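Local coordinates for protein ubiquitin conjugating enzyme (Plasmodium yoelii, PDB 2PWQ) that probably acts as a ubiquitin-conjugating (E2) enzyme, carrying ubiquitin as a thioester on a cysteine and passing it on to target proteins, at residues 91-99 and 157-168. Sequence-based numbering, arbitrary orientation.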
ATOM      1  N   PHE A  91       6.024   0.142   0.295  1.00 31.70           N
ATOM      2  CA  PHE A  91       5.791  -0.865   1.293  1.00 32.13           C
ATOM      3  C   PHE A  91       6.973  -0.803   2.247  1.00 31.30           C
ATOM      4  O   PHE A  91       8.044  -0.380   1.844  1.00 31.25           O
ATOM      5  CB  PHE A  91       5.754  -2.263   0.654  1.00 32.03           C
ATOM      6  CG  PHE A  91       4.428  -2.642   0.130  1.00 30.48           C
ATOM      7  CD1 PHE A  91       3.971  -2.157  -1.096  1.00 27.37           C
ATOM      8  CD2 PHE A  91       3.619  -3.506   0.861  1.00 29.27           C
ATOM      9  CE1 PHE A  91       2.718  -2.522  -1.559  1.00 31.35           C
ATOM     10  CE2 PHE A  91       2.375  -3.886   0.411  1.00 30.82           C
ATOM     11  CZ  PHE A  91       1.916  -3.407  -0.813  1.00 29.73           C
ATOM     12  N   VAL A  92       6.754  -1.179   3.505  1.00 31.29           N
ATOM     13  CA  VAL A  92       7.840  -1.341   4.464  1.00 29.98           C
ATOM     14  C   VAL A  92       8.064  -2.822   4.535  1.00 30.68           C
ATOM     15  O   VAL A  92       9.223  -3.302   4.408  1.00 29.51           O
ATOM     16  CB  VAL A  92       7.489  -0.751   5.870  1.00 29.89           C
ATOM     17  CG1 VAL A  92       8.502  -1.258   7.006  1.00 31.52           C
ATOM     18  CG2 VAL A  92       7.499   0.769   5.785  1.00 30.37           C
ATOM     19  N   THR A  93       6.956  -3.553   4.721  1.00 30.02           N
ATOM     20  CA  THR A  93       7.011  -5.009   4.796  1.00 30.41           C
ATOM     21  C   THR A  93       7.546  -5.522   3.460  1.00 30.92           C
ATOM     22  O   THR A  93       7.167  -5.049   2.375  1.00 31.37           O
ATOM     23  CB  THR A  93       5.627  -5.577   5.078  1.00 30.48           C
ATOM     24  OG1 THR A  93       5.134  -4.993   6.281  1.00 28.34           O
ATOM     25  CG2 THR A  93       5.655  -7.065   5.281  1.00 31.16           C
ATOM     26  N   LYS A  94       8.492  -6.441   3.533  1.00 29.92           N
ATOM     27  CA  LYS A  94       9.065  -7.039   2.349  1.00 29.51           C
ATOM     28  C   LYS A  94       8.043  -7.993   1.747  1.00 29.09           C
ATOM     29  O   LYS A  94       7.350  -8.725   2.479  1.00 31.00           O
ATOM     30  CB  LYS A  94      10.339  -7.816   2.778  1.00 28.52           C
ATOM     31  CG  LYS A  94      11.197  -8.188   1.601  1.00 28.96           C
ATOM     32  CD  LYS A  94      12.128  -9.302   1.928  1.00 35.43           C
ATOM     33  CE  LYS A  94      13.514  -8.806   2.075  1.00 31.09           C
ATOM     34  NZ  LYS A  94      14.041  -7.716   1.166  1.00 35.95           N
ATOM     35  N   ILE A  95       7.989  -8.034   0.413  1.00 30.03           N
ATOM     36  CA  ILE A  95       6.905  -8.679  -0.318  1.00 29.39           C
ATOM     37  C   ILE A  95       7.404  -9.083  -1.722  1.00 28.68           C
ATOM     38  O   ILE A  95       8.209  -8.358  -2.347  1.00 28.38           O
ATOM     39  CB  ILE A  95       5.593  -7.755  -0.324  1.00 28.15           C
ATOM     40  CG1 ILE A  95       4.399  -8.408  -1.052  1.00 29.47           C
ATOM     41  CG2 ILE A  95       5.887  -6.336  -0.909  1.00 29.99           C
ATOM     42  CD1 ILE A  95       3.071  -7.599  -1.067  1.00 29.95           C
ATOM     43  N   TRP A  96       6.958 -10.267  -2.172  1.00 28.65           N
ATOM     44  CA  TRP A  96       7.310 -10.811  -3.483  1.00 30.06           C
ATOM     45  C   TRP A  96       6.097 -10.621  -4.416  1.00 27.81           C
ATOM     46  O   TRP A  96       5.148 -11.381  -4.317  1.00 31.13           O
ATOM     47  CB  TRP A  96       7.580 -12.307  -3.357  1.00 29.86           C
ATOM     48  CG  TRP A  96       8.212 -12.904  -4.546  1.00 32.05           C
ATOM     49  CD1 TRP A  96       7.658 -13.791  -5.408  1.00 34.53           C
ATOM     50  CD2 TRP A  96       9.550 -12.688  -4.984  1.00 35.62           C
ATOM     51  NE1 TRP A  96       8.551 -14.119  -6.388  1.00 33.82           N
ATOM     52  CE2 TRP A  96       9.736 -13.469  -6.145  1.00 34.80           C
ATOM     53  CE3 TRP A  96      10.628 -11.930  -4.481  1.00 33.67           C
ATOM     54  CZ2 TRP A  96      10.958 -13.514  -6.844  1.00 34.81           C
ATOM     55  CZ3 TRP A  96      11.847 -11.943  -5.190  1.00 35.34           C
ATOM     56  CH2 TRP A  96      12.004 -12.753  -6.355  1.00 34.78           C
ATOM     57  N   HIS A  97       6.177  -9.657  -5.321  1.00 30.41           N
ATOM     58  CA  HIS A  97       5.066  -9.219  -6.175  1.00 30.70           C
ATOM     59  C   HIS A  97       5.623  -8.497  -7.400  1.00 32.39           C
ATOM     60  O   HIS A  97       6.523  -7.661  -7.265  1.00 32.47           O
ATOM     61  CB  HIS A  97       4.172  -8.236  -5.407  1.00 30.39           C
ATOM     62  CG  HIS A  97       2.828  -8.002  -6.053  1.00 31.05           C
ATOM     63  ND1 HIS A  97       2.625  -7.106  -7.090  1.00 29.88           N
ATOM     64  CD2 HIS A  97       1.617  -8.525  -5.766  1.00 30.66           C
ATOM     65  CE1 HIS A  97       1.354  -7.136  -7.453  1.00 32.65           C
ATOM     66  NE2 HIS A  97       0.715  -7.986  -6.663  1.00 30.54           N
ATOM     67  N   PRO A  98       5.115  -8.814  -8.628  1.00 32.78           N
ATOM     68  CA  PRO A  98       5.709  -8.204  -9.827  1.00 33.98           C
ATOM     69  C   PRO A  98       5.612  -6.689  -9.856  1.00 35.26           C
ATOM     70  O   PRO A  98       6.390  -6.020 -10.544  1.00 36.06           O
ATOM     71  CB  PRO A  98       4.902  -8.826 -10.987  1.00 34.20           C
ATOM     72  CG  PRO A  98       3.643  -9.356 -10.333  1.00 34.76           C
ATOM     73  CD  PRO A  98       4.076  -9.795  -8.974  1.00 33.54           C
ATOM     74  N   ASN A  99       4.631  -6.138  -9.141  1.00 35.92           N
ATOM     75  CA  ASN A  99       4.449  -4.702  -9.143  1.00 36.09           C
ATOM     76  C   ASN A  99       5.057  -3.920  -7.981  1.00 36.29           C
ATOM     77  O   ASN A  99       4.739  -2.725  -7.798  1.00 36.09           O
ATOM     78  CB  ASN A  99       2.955  -4.398  -9.277  1.00 36.61           C
ATOM     79  CG  ASN A  99       2.382  -4.948 -10.561  1.00 37.86           C
ATOM     80  OD1 ASN A  99       2.871  -4.630 -11.649  1.00 41.41           O
ATOM     81  ND2 ASN A  99       1.376  -5.785 -10.447  1.00 36.55           N
ATOM     82  N   PHE A 157       6.225 -18.705  -8.551  1.00 42.02           N
ATOM     83  CA  PHE A 157       5.868 -17.381  -8.054  1.00 42.33           C
ATOM     84  C   PHE A 157       4.945 -17.477  -6.851  1.00 41.80           C
ATOM     85  O   PHE A 157       5.170 -16.832  -5.816  1.00 41.53           O
ATOM     86  CB  PHE A 157       5.201 -16.509  -9.119  1.00 42.43           C
ATOM     87  CG  PHE A 157       4.522 -15.309  -8.540  1.00 42.15           C
ATOM     88  CD1 PHE A 157       5.247 -14.138  -8.310  1.00 41.52           C
ATOM     89  CD2 PHE A 157       3.164 -15.372  -8.148  1.00 40.27           C
ATOM     90  CE1 PHE A 157       4.640 -13.035  -7.735  1.00 40.50           C
ATOM     91  CE2 PHE A 157       2.539 -14.281  -7.562  1.00 37.87           C
ATOM     92  CZ  PHE A 157       3.264 -13.105  -7.368  1.00 41.89           C
ATOM     93  N   VAL A 158       3.902 -18.279  -6.987  1.00 41.36           N
ATOM     94  CA  VAL A 158       2.883 -18.350  -5.961  1.00 40.34           C
ATOM     95  C   VAL A 158       3.565 -18.856  -4.702  1.00 40.51           C
ATOM     96  O   VAL A 158       3.343 -18.338  -3.610  1.00 39.36           O
ATOM     97  CB  VAL A 158       1.681 -19.253  -6.384  1.00 40.44           C
ATOM     98  CG1 VAL A 158       0.745 -19.485  -5.230  1.00 39.61           C
ATOM     99  CG2 VAL A 158       0.948 -18.632  -7.570  1.00 36.13           C
ATOM    100  N   LYS A 159       4.405 -19.868  -4.874  1.00 41.29           N
ATOM    101  CA  LYS A 159       5.116 -20.456  -3.730  1.00 40.37           C
ATOM    102  C   LYS A 159       6.109 -19.503  -3.094  1.00 39.04           C
ATOM    103  O   LYS A 159       6.183 -19.443  -1.870  1.00 40.22           O
ATOM    104  CB  LYS A 159       5.784 -21.787  -4.090  1.00 41.52           C
ATOM    105  CG  LYS A 159       4.815 -22.952  -3.996  1.00 42.51           C
ATOM    106  CD  LYS A 159       4.483 -23.228  -2.557  1.00 45.50           C
ATOM    107  CE  LYS A 159       3.611 -24.436  -2.450  1.00 44.32           C
ATOM    108  NZ  LYS A 159       3.335 -24.737  -1.022  1.00 46.07           N
ATOM    109  N   THR A 160       6.850 -18.755  -3.906  1.00 37.47           N
ATOM    110  CA  THR A 160       7.810 -17.778  -3.379  1.00 36.51           C
ATOM    111  C   THR A 160       7.077 -16.644  -2.607  1.00 36.54           C
ATOM    112  O   THR A 160       7.429 -16.294  -1.471  1.00 36.36           O
ATOM    113  CB  THR A 160       8.651 -17.205  -4.524  1.00 36.46           C
ATOM    114  OG1 THR A 160       9.386 -18.267  -5.134  1.00 36.23           O
ATOM    115  CG2 THR A 160       9.642 -16.157  -4.032  1.00 33.52           C
ATOM    116  N   ALA A 161       6.035 -16.106  -3.225  1.00 34.85           N
ATOM    117  CA  ALA A 161       5.199 -15.074  -2.613  1.00 33.67           C
ATOM    118  C   ALA A 161       4.525 -15.559  -1.342  1.00 32.26           C
ATOM    119  O   ALA A 161       4.434 -14.831  -0.372  1.00 33.77           O
ATOM    120  CB  ALA A 161       4.180 -14.548  -3.631  1.00 32.23           C
ATOM    121  N   SER A 162       4.063 -16.786  -1.322  1.00 31.85           N
ATOM    122  CA  SER A 162       3.626 -17.368  -0.076  1.00 33.27           C
ATOM    123  C   SER A 162       4.705 -17.543   1.063  1.00 34.96           C
ATOM    124  O   SER A 162       4.427 -17.232   2.229  1.00 35.44           O
ATOM    125  CB  SER A 162       2.956 -18.695  -0.401  1.00 34.63           C
ATOM    126  OG  SER A 162       2.426 -19.289   0.794  1.00 39.49           O
ATOM    127  N   VAL A 163       5.912 -18.038   0.732  1.00 34.29           N
ATOM    128  CA  VAL A 163       7.009 -18.126   1.700  1.00 34.67           C
ATOM    129  C   VAL A 163       7.237 -16.739   2.296  1.00 34.05           C
ATOM    130  O   VAL A 163       7.207 -16.577   3.504  1.00 35.51           O
ATOM    131  CB  VAL A 163       8.355 -18.711   1.056  1.00 33.71           C
ATOM    132  CG1 VAL A 163       9.587 -18.565   2.012  1.00 34.98           C
ATOM    133  CG2 VAL A 163       8.200 -20.175   0.682  1.00 34.85           C
ATOM    134  N   TRP A 164       7.476 -15.753   1.443  1.00 33.98           N
ATOM    135  CA  TRP A 164       7.731 -14.398   1.880  1.00 33.59           C
ATOM    136  C   TRP A 164       6.638 -13.772   2.747  1.00 34.92           C
ATOM    137  O   TRP A 164       6.960 -13.044   3.707  1.00 35.46           O
ATOM    138  CB  TRP A 164       8.073 -13.511   0.694  1.00 32.69           C
ATOM    139  CG  TRP A 164       9.444 -13.757   0.115  1.00 32.10           C
ATOM    140  CD1 TRP A 164      10.051 -14.966  -0.088  1.00 34.55           C
ATOM    141  CD2 TRP A 164      10.356 -12.767  -0.400  1.00 29.36           C
ATOM    142  NE1 TRP A 164      11.292 -14.786  -0.647  1.00 33.75           N
ATOM    143  CE2 TRP A 164      11.489 -13.447  -0.870  1.00 32.07           C
ATOM    144  CE3 TRP A 164      10.330 -11.374  -0.480  1.00 31.07           C
ATOM    145  CZ2 TRP A 164      12.549 -12.786  -1.448  1.00 31.75           C
ATOM    146  CZ3 TRP A 164      11.367 -10.725  -1.068  1.00 32.28           C
ATOM    147  CH2 TRP A 164      12.474 -11.418  -1.531  1.00 31.87           C
ATOM    148  N   THR A 165       5.366 -14.087   2.455  1.00 34.10           N
ATOM    149  CA  THR A 165       4.259 -13.647   3.294  1.00 34.87           C
ATOM    150  C   THR A 165       4.331 -14.238   4.704  1.00 36.04           C
ATOM    151  O   THR A 165       4.133 -13.537   5.719  1.00 35.46           O
ATOM    152  CB  THR A 165       2.870 -14.055   2.685  1.00 34.07           C
ATOM    153  OG1 THR A 165       2.721 -13.442   1.419  1.00 30.00           O
ATOM    154  CG2 THR A 165       1.768 -13.625   3.577  1.00 32.91           C
ATOM    155  N   LYS A 166       4.607 -15.538   4.762  1.00 37.88           N
ATOM    156  CA  LYS A 166       4.563 -16.248   6.031  1.00 37.97           C
ATOM    157  C   LYS A 166       5.873 -15.995   6.799  1.00 38.33           C
ATOM    158  O   LYS A 166       5.924 -16.217   7.992  1.00 37.90           O
ATOM    159  CB  LYS A 166       4.262 -17.749   5.852  1.00 38.42           C
ATOM    160  CG  LYS A 166       2.880 -18.038   5.301  1.00 40.80           C
ATOM    161  CD  LYS A 166       2.448 -19.473   5.505  0.50 40.54           C
ATOM    162  CE  LYS A 166       1.062 -19.709   4.891  0.50 41.78           C
ATOM    163  NZ  LYS A 166      -0.024 -18.756   5.395  0.50 43.34           N
ATOM    164  N   THR A 167       6.879 -15.463   6.109  1.00 38.65           N
ATOM    165  CA  THR A 167       8.175 -15.107   6.718  1.00 38.99           C
ATOM    166  C   THR A 167       8.251 -13.654   7.167  1.00 39.42           C
ATOM    167  O   THR A 167       8.607 -13.380   8.322  1.00 38.42           O
ATOM    168  CB  THR A 167       9.325 -15.395   5.730  1.00 39.07           C
ATOM    169  OG1 THR A 167       9.201 -16.747   5.295  1.00 37.92           O
ATOM    170  CG2 THR A 167      10.710 -15.191   6.384  1.00 38.49           C
ATOM    171  N   PHE A 168       7.925 -12.735   6.245  1.00 38.18           N
ATOM    172  CA  PHE A 168       8.110 -11.285   6.429  1.00 38.40           C
ATOM    173  C   PHE A 168       6.873 -10.482   6.855  1.00 38.81           C
ATOM    174  O   PHE A 168       7.010  -9.384   7.389  1.00 35.90           O
ATOM    175  CB  PHE A 168       8.752 -10.658   5.172  1.00 37.36           C
ATOM    176  CG  PHE A 168      10.057 -11.280   4.809  1.00 36.67           C
ATOM    177  CD1 PHE A 168      10.216 -11.978   3.622  1.00 35.25           C
ATOM    178  CD2 PHE A 168      11.125 -11.222   5.706  1.00 37.23           C
ATOM    179  CE1 PHE A 168      11.451 -12.588   3.294  1.00 36.39           C
ATOM    180  CE2 PHE A 168      12.347 -11.821   5.387  1.00 37.20           C
ATOM    181  CZ  PHE A 168      12.499 -12.512   4.197  1.00 38.69           C
TER
HETATM  182  O   HOH W   1       5.189 -11.744  -0.491  1.00 50.65           O
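W96 lies against about two turns of the helix segment 157-168, a worked example of how one indole can dock an extended loop on a helix with no direct hydrogen bond between them. The methyl CG2 of T160 sits over one face of its five-membered ring, 3.2 Å from the centroid and only 8° off the ring normal, a close CH-pi contact. The six-membered ring of W96 turns its edge to the face of W164, with CE3 3.5 Å from W164 CH2 and the planes at 55°. This pose follows from CG standing anti to the backbone N of W96 (chi1 -168°), which swings the indole out toward the helix, its five-membered ring against T160 CG2 and its CE3 edge against W164. F157 completes the aromatic cluster obliquely and reaches P98, whose CD is 3.5 Å from F157 CE1. Nearer the backbone, A161 CB meets W96 O, and a water bridges W96 N (2.9 Å from the water O) to A161 O.

Toward F168 the contact grows looser and more exposed. Here K94 runs beside F168, its CD over the face of the phenyl ring in a CH-pi contact, 3.8 Å from the F168 centroid, while the same carbon touches W164 CZ3; its NZ is hydrogen-bonded to S102 O.

Within the E2 fold, the contact joins the segment following strand 88-91, on the way to the predicted thioester cysteine C108, to helix 154-168. V146 and M149 of helix 144-152 also pack on W96, whereas the CB of I95 is directed away from helix 154-168, and its side chain packs on L133 of helix 122-134 and F72 of strand 71-77.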